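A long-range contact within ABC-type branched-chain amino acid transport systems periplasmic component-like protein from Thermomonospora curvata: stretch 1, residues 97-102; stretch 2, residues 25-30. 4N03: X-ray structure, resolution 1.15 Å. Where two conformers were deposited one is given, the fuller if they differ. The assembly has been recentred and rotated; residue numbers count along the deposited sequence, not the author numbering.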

# COMPACT_ATOMS: atom_id res chain seq x y z
N ASN A 97 20.13 -5.10 -8.12
CA ASN A 97 20.52 -3.73 -7.76
C ASN A 97 21.54 -3.11 -8.68
O ASN A 97 21.62 -1.90 -8.79
CB ASN A 97 20.93 -3.58 -6.29
CG ASN A 97 22.22 -4.32 -5.94
OD1 ASN A 97 22.50 -5.38 -6.47
ND2 ASN A 97 22.99 -3.76 -5.00
N ASN A 98 22.35 -3.93 -9.33
CA ASN A 98 23.36 -3.34 -10.18
C ASN A 98 22.87 -3.13 -11.60
O ASN A 98 23.58 -2.56 -12.42
CB ASN A 98 24.69 -4.09 -10.06
CG ASN A 98 25.35 -3.90 -8.66
OD1 ASN A 98 25.35 -2.79 -8.07
ND2 ASN A 98 25.88 -4.98 -8.12
N ASN A 99 21.63 -3.55 -11.92
CA ASN A 99 21.11 -3.62 -13.31
C ASN A 99 19.77 -2.99 -13.56
O ASN A 99 19.25 -3.09 -14.67
CB ASN A 99 21.12 -5.05 -13.89
CG ASN A 99 20.32 -6.05 -13.08
OD1 ASN A 99 19.11 -6.20 -13.24
ND2 ASN A 99 21.02 -6.79 -12.23
N VAL A 100 19.19 -2.34 -12.55
CA VAL A 100 17.99 -1.55 -12.70
C VAL A 100 18.28 -0.15 -12.17
O VAL A 100 19.08 0.02 -11.25
CB VAL A 100 16.74 -2.15 -12.00
CG1 VAL A 100 16.45 -3.56 -12.51
CG2 VAL A 100 16.85 -2.16 -10.50
N LEU A 101 17.60 0.84 -12.68
CA LEU A 101 17.82 2.19 -12.23
C LEU A 101 17.11 2.48 -10.91
O LEU A 101 17.70 3.21 -10.06
CB LEU A 101 17.31 3.17 -13.31
CG LEU A 101 17.49 4.66 -12.94
CD1 LEU A 101 18.92 5.09 -12.81
CD2 LEU A 101 16.81 5.51 -14.01
N ALA A 102 15.90 1.98 -10.77
CA ALA A 102 15.01 2.26 -9.66
C ALA A 102 14.11 1.04 -9.49
O ALA A 102 14.03 0.19 -10.39
CB ALA A 102 14.18 3.50 -9.95
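Stretch 2, residues 25-30: QGPGVT

Stretch 2 meets stretch 1 as a tight turn laid against an irregular segment. Residues 97-102 form no regular helix or strand, and in stretch 2 the stretch from Gly26 to Val29 is a type II beta turn, closed by a backbone hydrogen bond from Val29 N to Gly26 O at 3.1 Å. The central residues carry the signature of that turn: Pro27 has phi/psi of -54/140° and Gly28 has 78/1°. With neither partner a regular element at the contact, the placement is best defined by residue pairs. These do not step in a single register: Pro27 meets Asn98, Val100 and Leu101, and Gly28 meets Asn99, Val100 and Leu101, so the turn sits on the segment without a parallel or antiparallel pairing. The closest CA atoms across the two stretches are Val100 CA and Gly28 CA, 4.0 Å apart, and the summed buried surface is 252 Å², a modest patch.

Along stretch 1, Asn97 comes first and makes no contact; the nearest side-chain approach is Asn97 CB to Pro27 CB, 7.9 Å, and its CA-to-CB bond points away. Asn98 also directs its CB away, so it meets the turn through its backbone: Asn98 O lies 3.8 Å from Pro27 CB. The pyrrolidine ring, pointing its own CB toward stretch 1, thus packs by van der Waals contact against a carbonyl.

Asn99 repeats the pattern. Its CB points away, while Asn99 O approaches Gly28 CA to 3.4 Å. Val100 is buried, yet its CA-to-CB bond points away (chi1 -57°, m), and the nearest side-chain approach is Val100 CB to Gly28 CA, 5.4 Å. Its main chain is what lies on the turn: Val100 CA is 4.0 Å from Gly28 CA and Val100 C 3.5 Å from Pro27 O.

This backbone-on-backbone approach explains the value of glycine at position 28. An ideal CB there would fall 2.5 Å from Leu101 N and 2.6 Å from Val100 C, both clashes, and 3.2 Å from Asn99 O. Independently of stretch 1, the positive phi would jam such a CB against the carbonyl oxygen of Pro27, so the turn itself calls for glycine.

Leu101 provides the most extensive contact on its side, with 61 Å² covered, equal to the area covered on Pro27. Pro27 O sits 3.1 Å from Leu101 CA. The same oxygen is 3.3 Å from Leu101 N, but the angle is poor and the pair is not a hydrogen bond; indeed, no hydrogen bond crosses between the stretches. The leucine CB points sideways, and the side chain (chi1 180°, t; chi2 65°, p) comes nearest through Leu101 CB, 3.3 Å from Pro27 O. Both methyls lie against Val29: Leu101 CD2 is 3.8 Å and Leu101 CD1 4.0 Å from Val29 CG2, an apolar contact between buried residues, and Leu101 CD1 is also 4.4 Å from Gly26 CA.

Ala102 ends the walk without contact: Ala102 CB is 7.5 Å from Pro27 O, its nearest atom of stretch 2. The association therefore rests on close main-chain packing around Gly28, contacts of Pro27 with the backbone, and the leucine-valine pair.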

# COMPACT_ATOMS: atom_id res chain seq x y z
N GLN A 25 23.68 8.34 -18.04
CA GLN A 25 23.02 7.05 -17.88
C GLN A 25 23.54 6.32 -16.64
O GLN A 25 24.66 5.87 -16.63
CB GLN A 25 23.23 6.21 -19.14
CG GLN A 25 22.71 6.88 -20.42
CD GLN A 25 22.94 6.13 -21.73
OE1 GLN A 25 22.25 6.43 -22.69
NE2 GLN A 25 23.88 5.24 -21.80
N GLY A 26 22.67 6.12 -15.66
CA GLY A 26 23.03 5.35 -14.48
C GLY A 26 22.83 3.88 -14.69
O GLY A 26 22.58 3.41 -15.82
N PRO A 27 22.93 3.10 -13.62
CA PRO A 27 22.65 1.66 -13.72
C PRO A 27 21.28 1.38 -14.32
O PRO A 27 20.31 2.05 -14.02
CB PRO A 27 22.76 1.18 -12.26
CG PRO A 27 23.50 2.23 -11.56
CD PRO A 27 23.22 3.53 -12.24
N GLY A 28 21.21 0.36 -15.17
CA GLY A 28 19.97 0.03 -15.80
C GLY A 28 19.56 0.92 -16.98
O GLY A 28 18.54 0.67 -17.59
N VAL A 29 20.38 1.90 -17.33
CA VAL A 29 20.04 2.82 -18.39
C VAL A 29 21.03 2.65 -19.52
O VAL A 29 22.23 2.70 -19.30
CB VAL A 29 20.08 4.28 -17.94
CG1 VAL A 29 19.61 5.19 -19.05
CG2 VAL A 29 19.16 4.46 -16.75
N THR A 30 20.51 2.40 -20.71
CA THR A 30 21.34 2.36 -21.92
C THR A 30 20.85 3.41 -22.87
O THR A 30 19.95 4.17 -22.59
CB THR A 30 21.26 0.98 -22.58
OG1 THR A 30 19.93 0.75 -23.00
CG2 THR A 30 21.72 -0.09 -21.62